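Local coordinates for ribokinase, putative (Burkholderia thailandensis, PDB 3B1N), which probably phosphorylates nucleosides, as a pfkB-family kinase of the ribokinase clan, here holding ADP and the nucleoside analogue mizoribine in its active site, at residues B[4-9]-B[128-133]; B[19-24]-B[33-38]; B[272-277]-B[307-312]. All coordinates share one frame; numbering follows the deposited sequence.

Contact 1. Residues B[4-9]-B[128-133]. With MZR (5-hydroxy-1-(beta-D-ribofuranosyl)-1H-imidazole-4-carboxamide), chain F.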
loop_
_atom_site.group_PDB
_atom_site.type_symbol
_atom_site.label_atom_id
_atom_site.label_comp_id
_atom_site.label_asym_id
_atom_site.label_seq_id
_atom_site.Cartn_x
_atom_site.Cartn_y
_atom_site.Cartn_z
ATOM N N LEU B 4 -30.261 6.087 -5.140
ATOM C CA LEU B 4 -29.470 6.665 -4.037
ATOM C C LEU B 4 -28.200 5.852 -3.887
ATOM O O LEU B 4 -28.246 4.614 -3.744
ATOM C CB LEU B 4 -30.239 6.600 -2.705
ATOM C CG LEU B 4 -29.665 7.386 -1.524
ATOM C CD1 LEU B 4 -29.800 8.896 -1.779
ATOM C CD2 LEU B 4 -30.370 6.990 -0.211
ATOM N N ILE B 5 -27.062 6.560 -3.925
ATOM C CA ILE B 5 -25.772 5.845 -3.874
ATOM C C ILE B 5 -25.071 6.210 -2.572
ATOM O O ILE B 5 -24.449 7.267 -2.502
ATOM C CB ILE B 5 -24.874 6.253 -5.082
ATOM C CG1 ILE B 5 -25.638 6.228 -6.425
ATOM C CG2 ILE B 5 -23.606 5.357 -5.088
ATOM C CD1 ILE B 5 -26.190 4.881 -6.775
ATOM N N CYS B 6 -25.153 5.314 -1.589
ATOM C CA CYS B 6 -24.581 5.609 -0.263
ATOM C C CYS B 6 -23.204 4.994 -0.158
ATOM O O CYS B 6 -23.018 3.800 -0.405
ATOM C CB CYS B 6 -25.436 4.987 0.808
ATOM S SG CYS B 6 -27.141 5.557 0.835
ATOM N N GLY B 7 -22.206 5.801 0.139
ATOM C CA GLY B 7 -20.868 5.215 0.272
ATOM C C GLY B 7 -19.862 6.329 0.406
ATOM O O GLY B 7 -20.193 7.508 0.464
ATOM N N SER B 8 -18.597 5.933 0.478
ATOM C CA SER B 8 -17.522 6.919 0.634
ATOM C C SER B 8 -17.394 7.857 -0.555
ATOM O O SER B 8 -17.660 7.480 -1.714
ATOM C CB SER B 8 -16.197 6.214 0.863
ATOM O OG SER B 8 -15.896 5.357 -0.229
ATOM N N ILE B 9 -16.911 9.073 -0.288
ATOM C CA ILE B 9 -16.551 10.025 -1.340
ATOM C C ILE B 9 -15.137 10.456 -0.966
ATOM O O ILE B 9 -14.939 10.950 0.154
ATOM C CB ILE B 9 -17.490 11.262 -1.369
ATOM C CG1 ILE B 9 -18.958 10.810 -1.502
ATOM C CG2 ILE B 9 -17.101 12.096 -2.602
ATOM C CD1 ILE B 9 -19.964 11.975 -1.356
ATOM N N ASN B 128 -26.076 11.844 7.413
ATOM C CA ASN B 128 -27.110 11.733 6.357
ATOM C C ASN B 128 -27.963 10.501 6.619
ATOM O O ASN B 128 -27.468 9.408 6.939
ATOM C CB ASN B 128 -26.461 11.527 4.974
ATOM C CG ASN B 128 -25.816 12.784 4.379
ATOM O OD1 ASN B 128 -24.727 12.696 3.750
ATOM N ND2 ASN B 128 -26.480 13.929 4.485
ATOM N N HIS B 129 -29.261 10.646 6.424
ATOM C CA HIS B 129 -30.170 9.540 6.680
ATOM C C HIS B 129 -30.854 9.099 5.407
ATOM O O HIS B 129 -31.583 9.867 4.797
ATOM C CB HIS B 129 -31.184 9.942 7.769
ATOM C CG HIS B 129 -30.562 10.016 9.130
ATOM N ND1 HIS B 129 -30.697 9.011 10.062
ATOM C CD2 HIS B 129 -29.687 10.902 9.655
ATOM C CE1 HIS B 129 -30.007 9.326 11.145
ATOM N NE2 HIS B 129 -29.384 10.466 10.919
ATOM N N ALA B 130 -30.585 7.861 4.997
ATOM C CA ALA B 130 -31.053 7.367 3.686
ATOM C C ALA B 130 -32.568 7.243 3.607
ATOM O O ALA B 130 -33.144 7.403 2.519
ATOM C CB ALA B 130 -30.382 6.022 3.380
ATOM N N GLY B 131 -33.199 7.002 4.762
ATOM C CA GLY B 131 -34.664 6.785 4.814
ATOM C C GLY B 131 -35.389 8.109 4.613
ATOM O O GLY B 131 -36.616 8.155 4.403
ATOM N N GLU B 132 -34.642 9.196 4.648
ATOM C CA GLU B 132 -35.245 10.510 4.395
ATOM C C GLU B 132 -35.124 11.033 2.965
ATOM O O GLU B 132 -35.649 12.110 2.631
ATOM C CB GLU B 132 -34.704 11.539 5.400
ATOM C CG GLU B 132 -35.070 11.238 6.832
ATOM C CD GLU B 132 -34.246 12.050 7.868
ATOM O OE1 GLU B 132 -33.567 13.032 7.493
ATOM O OE2 GLU B 132 -34.260 11.637 9.044
ATOM N N ALA B 133 -34.418 10.301 2.104
ATOM C CA ALA B 133 -34.243 10.758 0.731
ATOM C C ALA B 133 -35.528 10.492 -0.003
ATOM O O ALA B 133 -36.078 9.422 0.155
ATOM C CB ALA B 133 -33.092 9.990 0.046
HETATM N N1 MZR F . -14.177 2.540 3.253
HETATM O O3 MZR F . -14.317 3.484 0.631
HETATM C C4 MZR F . -13.056 2.850 0.599
HETATM C C5 MZR F . -12.431 2.156 1.702
HETATM C C6 MZR F . -12.982 2.012 3.052
HETATM O O6 MZR F . -12.257 1.411 3.874
HETATM N N7 MZR F . -11.252 1.730 1.171
HETATM C C8 MZR F . -11.192 2.126 -0.121
HETATM N N9 MZR F . -12.304 2.824 -0.492
HETATM C "C1'" MZR F . -12.610 3.364 -1.827
HETATM C "C2'" MZR F . -11.520 4.151 -2.533
HETATM O "O2'" MZR F . -11.746 5.521 -2.216
HETATM C "C3'" MZR F . -11.724 3.744 -4.014
HETATM O "O3'" MZR F . -12.059 4.794 -4.925
HETATM C "C4'" MZR F . -12.812 2.703 -3.979
HETATM O "O4'" MZR F . -12.763 2.213 -2.652
HETATM C "C5'" MZR F . -12.544 1.591 -4.966
HETATM O "O5'" MZR F . -13.667 0.676 -4.864
#

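Contact 2. Residues B[19-24]-B[33-38]. With MZR (5-hydroxy-1-(beta-D-ribofuranosyl)-1H-imidazole-4-carboxamide), chain C.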
loop_
_atom_site.group_PDB
_atom_site.type_symbol
_atom_site.label_atom_id
_atom_site.label_comp_id
_atom_site.label_asym_id
_atom_site.label_seq_id
_atom_site.Cartn_x
_atom_site.Cartn_y
_atom_site.Cartn_z
ATOM N N GLY B 19 2.795 -5.670 -12.040
ATOM C CA GLY B 19 3.116 -7.064 -11.772
ATOM C C GLY B 19 2.034 -7.675 -10.941
ATOM O O GLY B 19 0.948 -7.104 -10.833
ATOM N N ARG B 20 2.328 -8.825 -10.365
ATOM C CA ARG B 20 1.375 -9.615 -9.600
ATOM C C ARG B 20 2.003 -9.916 -8.266
ATOM O O ARG B 20 3.085 -10.524 -8.222
ATOM C CB ARG B 20 1.079 -10.928 -10.341
ATOM C CG ARG B 20 0.169 -10.687 -11.594
ATOM C CD ARG B 20 0.028 -12.009 -12.392
ATOM N NE ARG B 20 -0.673 -13.061 -11.654
ATOM C CZ ARG B 20 -0.167 -14.245 -11.367
ATOM N NH1 ARG B 20 1.078 -14.567 -11.688
ATOM N NH2 ARG B 20 -0.914 -15.120 -10.741
ATOM N N PHE B 21 1.349 -9.521 -7.172
ATOM C CA PHE B 21 1.875 -9.883 -5.823
ATOM C C PHE B 21 2.137 -11.368 -5.640
ATOM O O PHE B 21 3.066 -11.751 -4.974
ATOM C CB PHE B 21 0.935 -9.429 -4.691
ATOM C CG PHE B 21 0.677 -7.944 -4.646
ATOM C CD1 PHE B 21 1.631 -7.027 -5.002
ATOM C CD2 PHE B 21 -0.563 -7.484 -4.127
ATOM C CE1 PHE B 21 1.399 -5.600 -4.967
ATOM C CE2 PHE B 21 -0.811 -6.077 -4.057
ATOM C CZ PHE B 21 0.136 -5.153 -4.485
ATOM N N ARG B 22 1.351 -12.251 -6.266
ATOM C CA ARG B 22 1.573 -13.665 -6.116
ATOM C C ARG B 22 2.976 -14.107 -6.545
ATOM O O ARG B 22 3.428 -15.147 -6.096
ATOM C CB ARG B 22 0.557 -14.454 -6.960
ATOM C CG ARG B 22 -0.836 -14.423 -6.318
ATOM C CD ARG B 22 -1.859 -15.104 -7.284
ATOM N NE ARG B 22 -3.239 -15.031 -6.743
ATOM C CZ ARG B 22 -3.825 -15.984 -6.046
ATOM N NH1 ARG B 22 -3.166 -17.093 -5.745
ATOM N NH2 ARG B 22 -5.097 -15.801 -5.655
ATOM N N GLU B 23 3.597 -13.351 -7.451
ATOM C CA GLU B 23 4.919 -13.702 -7.969
ATOM C C GLU B 23 6.015 -13.244 -7.032
ATOM O O GLU B 23 7.194 -13.471 -7.311
ATOM C CB GLU B 23 5.138 -13.079 -9.343
ATOM C CG GLU B 23 4.142 -13.618 -10.380
ATOM C CD GLU B 23 4.268 -12.900 -11.706
ATOM O OE1 GLU B 23 5.319 -12.267 -11.995
ATOM O OE2 GLU B 23 3.288 -12.934 -12.477
ATOM N N HIS B 24 5.629 -12.598 -5.920
ATOM C CA HIS B 24 6.664 -11.961 -5.038
ATOM C C HIS B 24 6.472 -12.349 -3.603
ATOM O O HIS B 24 7.143 -11.769 -2.727
ATOM C CB HIS B 24 6.628 -10.461 -5.203
ATOM C CG HIS B 24 6.953 -10.042 -6.596
ATOM N ND1 HIS B 24 8.252 -9.893 -7.043
ATOM C CD2 HIS B 24 6.149 -9.808 -7.672
ATOM C CE1 HIS B 24 8.234 -9.565 -8.332
ATOM N NE2 HIS B 24 6.971 -9.514 -8.734
ATOM N N ILE B 33 6.888 -10.477 1.788
ATOM C CA ILE B 33 6.976 -9.695 0.560
ATOM C C ILE B 33 7.641 -8.369 0.842
ATOM O O ILE B 33 7.279 -7.706 1.811
ATOM C CB ILE B 33 5.548 -9.516 -0.129
ATOM C CG1 ILE B 33 5.718 -8.690 -1.392
ATOM C CG2 ILE B 33 4.523 -8.886 0.871
ATOM C CD1 ILE B 33 4.473 -8.756 -2.346
ATOM N N ASN B 34 8.580 -7.968 -0.017
ATOM C CA ASN B 34 9.129 -6.645 -0.003
ATOM C C ASN B 34 9.081 -6.185 -1.445
ATOM O O ASN B 34 9.535 -6.958 -2.331
ATOM C CB ASN B 34 10.619 -6.628 0.373
ATOM C CG ASN B 34 10.909 -6.788 1.859
ATOM O OD1 ASN B 34 12.109 -6.935 2.142
ATOM N ND2 ASN B 34 9.917 -6.788 2.775
ATOM N N LEU B 35 8.512 -5.017 -1.713
ATOM C CA LEU B 35 8.615 -4.423 -3.051
ATOM C C LEU B 35 8.980 -2.959 -2.898
ATOM O O LEU B 35 8.563 -2.313 -1.934
ATOM C CB LEU B 35 7.254 -4.477 -3.797
ATOM C CG LEU B 35 6.729 -5.851 -4.185
ATOM C CD1 LEU B 35 5.299 -5.672 -4.674
ATOM C CD2 LEU B 35 7.645 -6.490 -5.273
ATOM N N SER B 36 9.678 -2.387 -3.877
ATOM C CA SER B 36 9.879 -0.949 -3.926
ATOM C C SER B 36 9.951 -0.630 -5.404
ATOM O O SER B 36 10.843 -1.101 -6.123
ATOM C CB SER B 36 11.148 -0.512 -3.140
ATOM O OG SER B 36 11.252 0.926 -3.108
ATOM N N PHE B 37 8.992 0.161 -5.851
ATOM C CA PHE B 37 8.825 0.395 -7.294
ATOM C C PHE B 37 8.651 1.886 -7.532
ATOM O O PHE B 37 8.092 2.621 -6.676
ATOM C CB PHE B 37 7.668 -0.437 -7.868
ATOM C CG PHE B 37 6.324 -0.230 -7.197
ATOM C CD1 PHE B 37 5.414 0.708 -7.706
ATOM C CD2 PHE B 37 5.958 -0.985 -6.073
ATOM C CE1 PHE B 37 4.122 0.889 -7.091
ATOM C CE2 PHE B 37 4.717 -0.785 -5.461
ATOM C CZ PHE B 37 3.799 0.159 -5.974
ATOM N N LEU B 38 9.131 2.367 -8.682
ATOM C CA LEU B 38 9.043 3.799 -8.979
ATOM C C LEU B 38 7.638 4.202 -9.359
ATOM O O LEU B 38 6.903 3.478 -10.090
ATOM C CB LEU B 38 9.967 4.192 -10.144
ATOM C CG LEU B 38 11.466 4.241 -9.865
ATOM C CD1 LEU B 38 12.084 5.021 -11.037
ATOM C CD2 LEU B 38 11.904 4.835 -8.513
HETATM N N1 MZR C . 15.537 3.408 -2.963
HETATM O O3 MZR C . 15.600 4.216 -0.398
HETATM C C4 MZR C . 14.340 3.582 -0.372
HETATM C C5 MZR C . 13.710 2.938 -1.511
HETATM C C6 MZR C . 14.355 2.854 -2.829
HETATM O O6 MZR C . 13.739 2.261 -3.760
HETATM N N7 MZR C . 12.541 2.475 -1.017
HETATM C C8 MZR C . 12.411 2.811 0.312
HETATM N N9 MZR C . 13.524 3.546 0.691
HETATM C "C1'" MZR C . 13.822 4.027 2.049
HETATM C "C2'" MZR C . 12.726 4.799 2.751
HETATM O "O2'" MZR C . 12.946 6.184 2.476
HETATM C "C3'" MZR C . 12.826 4.317 4.215
HETATM O "O3'" MZR C . 13.187 5.390 5.126
HETATM C "C4'" MZR C . 13.891 3.234 4.213
HETATM O "O4'" MZR C . 13.915 2.840 2.819
HETATM C "C5'" MZR C . 13.481 2.009 5.033
HETATM O "O5'" MZR C . 14.510 0.956 5.288
#

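Contact 3. Residues B[272-277]-B[307-312]. With ADP (adenosine-5'-diphosphate), chain G.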
loop_
_atom_site.group_PDB
_atom_site.type_symbol
_atom_site.label_atom_id
_atom_site.label_comp_id
_atom_site.label_asym_id
_atom_site.label_seq_id
_atom_site.Cartn_x
_atom_site.Cartn_y
_atom_site.Cartn_z
ATOM N N ALA B 272 -28.265 -7.428 -17.356
ATOM C CA ALA B 272 -27.780 -6.464 -16.352
ATOM C C ALA B 272 -26.347 -6.844 -16.025
ATOM O O ALA B 272 -25.491 -5.967 -15.898
ATOM C CB ALA B 272 -28.624 -6.526 -15.086
ATOM N N GLY B 273 -26.116 -8.135 -15.862
ATOM C CA GLY B 273 -24.751 -8.632 -15.549
ATOM C C GLY B 273 -23.787 -8.291 -16.666
ATOM O O GLY B 273 -22.655 -7.877 -16.386
ATOM N N ARG B 274 -24.199 -8.467 -17.932
ATOM C CA ARG B 274 -23.264 -8.206 -19.015
ATOM C C ARG B 274 -22.964 -6.714 -19.128
ATOM O O ARG B 274 -21.835 -6.322 -19.455
ATOM C CB ARG B 274 -23.828 -8.782 -20.331
ATOM C CG ARG B 274 -23.628 -10.271 -20.379
ATOM C CD ARG B 274 -24.401 -10.861 -21.559
ATOM N NE ARG B 274 -24.028 -12.286 -21.724
ATOM C CZ ARG B 274 -24.417 -13.265 -20.910
ATOM N NH1 ARG B 274 -25.173 -13.046 -19.828
ATOM N NH2 ARG B 274 -24.016 -14.529 -21.182
ATOM N N LEU B 275 -23.963 -5.858 -18.844
ATOM C CA LEU B 275 -23.696 -4.431 -18.875
ATOM C C LEU B 275 -22.675 -4.062 -17.776
ATOM O O LEU B 275 -21.770 -3.278 -18.054
ATOM C CB LEU B 275 -25.018 -3.626 -18.720
ATOM C CG LEU B 275 -24.804 -2.117 -18.720
ATOM C CD1 LEU B 275 -24.287 -1.596 -20.070
ATOM C CD2 LEU B 275 -26.161 -1.421 -18.395
ATOM N N ALA B 276 -22.887 -4.594 -16.578
ATOM C CA ALA B 276 -21.984 -4.379 -15.435
ATOM C C ALA B 276 -20.560 -4.817 -15.840
ATOM O O ALA B 276 -19.577 -4.108 -15.597
ATOM C CB ALA B 276 -22.491 -5.182 -14.271
ATOM N N SER B 277 -20.456 -6.008 -16.427
ATOM C CA SER B 277 -19.182 -6.596 -16.864
ATOM C C SER B 277 -18.500 -5.692 -17.891
ATOM O O SER B 277 -17.280 -5.387 -17.788
ATOM C CB SER B 277 -19.489 -7.953 -17.455
ATOM O OG SER B 277 -18.253 -8.552 -17.812
ATOM N N PHE B 307 -21.408 -8.951 -27.132
ATOM C CA PHE B 307 -22.482 -9.889 -26.770
ATOM C C PHE B 307 -23.460 -10.234 -27.875
ATOM O O PHE B 307 -24.220 -11.154 -27.701
ATOM C CB PHE B 307 -23.249 -9.369 -25.563
ATOM C CG PHE B 307 -22.370 -9.148 -24.383
ATOM C CD1 PHE B 307 -21.627 -10.226 -23.842
ATOM C CD2 PHE B 307 -22.283 -7.873 -23.800
ATOM C CE1 PHE B 307 -20.787 -10.016 -22.727
ATOM C CE2 PHE B 307 -21.428 -7.666 -22.676
ATOM C CZ PHE B 307 -20.716 -8.740 -22.146
ATOM N N GLY B 308 -23.465 -9.463 -28.941
ATOM C CA GLY B 308 -24.236 -9.815 -30.150
ATOM C C GLY B 308 -25.669 -9.323 -30.144
ATOM O O GLY B 308 -26.453 -9.657 -31.050
ATOM N N TYR B 309 -26.040 -8.525 -29.141
ATOM C CA TYR B 309 -27.379 -7.950 -29.075
ATOM C C TYR B 309 -27.369 -6.588 -28.422
ATOM O O TYR B 309 -26.336 -6.175 -27.852
ATOM C CB TYR B 309 -28.371 -8.899 -28.393
ATOM C CG TYR B 309 -28.180 -9.162 -26.898
ATOM C CD1 TYR B 309 -29.031 -8.544 -25.957
ATOM C CD2 TYR B 309 -27.200 -10.038 -26.430
ATOM C CE1 TYR B 309 -28.875 -8.797 -24.579
ATOM C CE2 TYR B 309 -27.028 -10.282 -25.039
ATOM C CZ TYR B 309 -27.870 -9.657 -24.144
ATOM O OH TYR B 309 -27.763 -9.930 -22.779
ATOM N N ARG B 310 -28.488 -5.877 -28.561
ATOM C CA ARG B 310 -28.656 -4.539 -27.995
ATOM C C ARG B 310 -29.242 -4.653 -26.577
ATOM O O ARG B 310 -30.279 -5.319 -26.392
ATOM C CB ARG B 310 -29.578 -3.699 -28.883
ATOM C CG ARG B 310 -29.615 -2.215 -28.529
ATOM C CD ARG B 310 -30.364 -1.336 -29.580
ATOM N NE ARG B 310 -31.545 -2.014 -30.146
ATOM C CZ ARG B 310 -32.689 -2.266 -29.491
ATOM N NH1 ARG B 310 -32.858 -1.904 -28.214
ATOM N NH2 ARG B 310 -33.675 -2.902 -30.118
ATOM N N PRO B 311 -28.584 -4.017 -25.584
ATOM C CA PRO B 311 -29.029 -4.145 -24.196
ATOM C C PRO B 311 -30.309 -3.356 -23.984
ATOM O O PRO B 311 -30.333 -2.123 -24.134
ATOM C CB PRO B 311 -27.880 -3.527 -23.390
ATOM C CG PRO B 311 -27.193 -2.620 -24.294
ATOM C CD PRO B 311 -27.406 -3.123 -25.700
ATOM N N LYS B 312 -31.369 -4.074 -23.662
ATOM C CA LYS B 312 -32.665 -3.443 -23.485
ATOM C C LYS B 312 -33.306 -3.998 -22.234
ATOM O O LYS B 312 -32.931 -5.074 -21.767
ATOM C CB LYS B 312 -33.554 -3.674 -24.712
ATOM C CG LYS B 312 -34.212 -5.050 -24.850
ATOM C CD LYS B 312 -35.043 -5.107 -26.166
ATOM C CE LYS B 312 -36.480 -5.616 -25.921
ATOM N NZ LYS B 312 -37.501 -5.013 -26.857
HETATM P PB ADP G . -13.376 -5.284 -7.358
HETATM O O1B ADP G . -12.382 -6.127 -6.573
HETATM O O2B ADP G . -14.600 -5.048 -6.527
HETATM O O3B ADP G . -12.948 -4.035 -8.044
HETATM P PA ADP G . -13.335 -7.288 -9.589
HETATM O O1A ADP G . -11.801 -7.241 -9.623
HETATM O O2A ADP G . -14.027 -8.589 -9.315
HETATM O O3A ADP G . -13.966 -6.301 -8.529
HETATM O "O5'" ADP G . -13.698 -6.673 -10.980
HETATM C "C5'" ADP G . -15.083 -6.386 -11.203
HETATM C "C4'" ADP G . -15.520 -6.621 -12.641
HETATM O "O4'" ADP G . -14.752 -5.767 -13.515
HETATM C "C3'" ADP G . -15.273 -8.062 -13.150
HETATM O "O3'" ADP G . -16.330 -8.947 -12.749
HETATM C "C2'" ADP G . -15.104 -7.811 -14.627
HETATM O "O2'" ADP G . -16.398 -7.727 -15.261
HETATM C "C1'" ADP G . -14.439 -6.466 -14.714
HETATM N N9 ADP G . -12.961 -6.654 -14.742
HETATM C C8 ADP G . -12.065 -6.683 -13.704
HETATM N N7 ADP G . -10.804 -6.938 -14.181
HETATM C C5 ADP G . -10.916 -7.146 -15.484
HETATM C C6 ADP G . -9.991 -7.495 -16.560
HETATM N N6 ADP G . -8.677 -7.666 -16.240
HETATM N N1 ADP G . -10.463 -7.623 -17.786
HETATM C C2 ADP G . -11.773 -7.451 -18.087
HETATM N N3 ADP G . -12.668 -7.109 -17.151
HETATM C C4 ADP G . -12.317 -6.974 -15.873
#

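Contact 1. Residues B[4-9]-B[128-133]
Leu4 and Cys6 on strand 3-6, an interior strand of the large Rossmann-like sheet of the ribokinase fold, rest against Ala130 and Ala133 in the loop that leads from strand 113-118 to strand 138-141. In Leu4 the CB points toward that loop, and with CG anti to the backbone N (chi1 -169°) the two methyls divide between the two alanines. From CB, CG branches into these methyls: Leu4 CD2 lies 3.7 Å from Ala130 CB, while Leu4 CD1 meets Ala133 CB at 3.9 Å. Ala130 opens the short 3-10 segment 130-132 and Ala133 follows it, with backbone bonds from Glu132 N to His129 O and from Ala133 N to Ala130 O. Cys6, also directed toward the loop, adds its sulfur, with SG 4.1 Å from the same Ala130 CB that Leu4 CD2 touches. No hydrogen bond joins the two segments; the contact is buried apolar packing. Tyr91 covers Leu4 and Ala133 together, and His152 of helix 146-158 reaches both Cys6 and Ala130. Beyond the strand the chain runs on into the nucleoside pocket, where Ser8 also takes part in a hydrogen bond with Cys49 N. The Ser8 hydroxyl meets mizoribine directly, OG standing 2.6 Å from ligand O3 in a hydrogen bond whose donor may be either group.

Contact 2. Residues B[19-24]-B[33-38]
The His24 imidazole receives a methyl of Leu35 over one face: Leu35 CD2 sits 4.1 Å from the ring centroid, 23° off the normal, a CH-pi contact displaced toward the rim near CG and ND1. Phe17 meets the same imidazole edge-to-face. The other methyl of Leu35 turns to the Phe21 ring, which it approaches obliquely, with CD1 3.9 Å from Phe21 CE1. Leu35 CG lies anti to its carbonyl carbon (chi1 -67°), and from there its two methyls part, one to each ring. Ile33 fills in beside them, its CG1 anti to the backbone N (chi1 180°). The extended chain carries Ile33 CD1 to 4.0 Å from His24 CB and 4.3 Å from Phe21 CD1. Ile33 CG1 passes 3.6 Å from His24 O. That carbonyl oxygen is also hydrogen-bonded by the OH of Tyr194 of the second subunit.

These residues belong to the lid side of the pfkB fold, where the 19-24 segment contains a short 3-10 turn beginning at Phe21 and residues 35-38 form a strand that pairs in parallel with one of the second subunit, carrying the sheet across the dimer interface. The turn is braced by a salt bridge, Arg20 NH1 to Glu23 OE2 at 2.9 Å; OE2 lies close to the guanidinium plane and receives the bond on its anti lone pair. Arg20 NE has a second acidic partner in Asp110. Next to Leu35, Ser36 OG lies 2.9 Å from both N7 and O6 of the mizoribine held mainly by the second subunit.

Contact 3. Residues B[272-277]-B[307-312]
Arg274 lays the aliphatic part of its side chain across one face of the Phe307 ring, the two side chains crossing obliquely. Arg274 CB stands 3.7 Å from the centroid of the Phe307 ring, 20° off the normal, which makes a CH-pi contact shifted toward the rim. From CB the arginine runs extended over the ring: Arg274 CG lies 3.7 Å from Phe307 CE1, and Arg274 CD is 3.6 Å from Phe307 CD1. The guanidinium does not lie flat on the ring, since the two planes are 71° apart and Phe307 CD1 is at the edge of the guanidinium, near its plane. What faces the phenyl ring is therefore mainly methylene. The charged end turns back to its own helix instead, where NH1 is hydrogen-bonded to the carbonyl oxygen of Ala270.

At the backbone, Arg274 O also approaches the ring, 3.5 Å from Phe307 CE2. Tyr309 comes in at about a right angle to the arginine and touches it with the end of its side chain, OH lying 3.7 Å from Arg274 CD. The tyrosine reaches there with CG between the backbone N and the carbonyl carbon (chi1 68°), and its hydroxyl is hydrogen-bonded to Thr271. Phe303 packs against Phe307, Tyr309 and Arg274, tying the group to helix 296-307.

The contact joins the C-terminal end of helix 296-307 and the residues after it to helix 269-284; Gly308, with positive phi, is the first residue to leave the helix. One turn along from Arg274, Ser277 OG accepts a 3.3 Å hydrogen bond from ADP O2', so the helix that carries this packing also meets the ADP ribose in the nucleotide site of this pfkB kinase.

How the contacts relate
The three contacts do not touch one another. Contacts 1 and 2 lie on opposite sides of the chain's centre, their centres 37 Å apart, and the segments of contact 2 fall between those of contact 1 in sequence. Contact 3 follows both along the chain, its centre 28 Å from that of contact 1 and 35 Å from that of contact 2. All three include a residue at a bound ligand, but not the same one: contact 1 includes Ser8 at the mizoribine of its own subunit, contact 3 includes Ser277 at the ADP of that subunit, and contact 2 reaches through Ser36 into the nucleoside site of the second subunit. Each nucleoside site therefore draws on both chains.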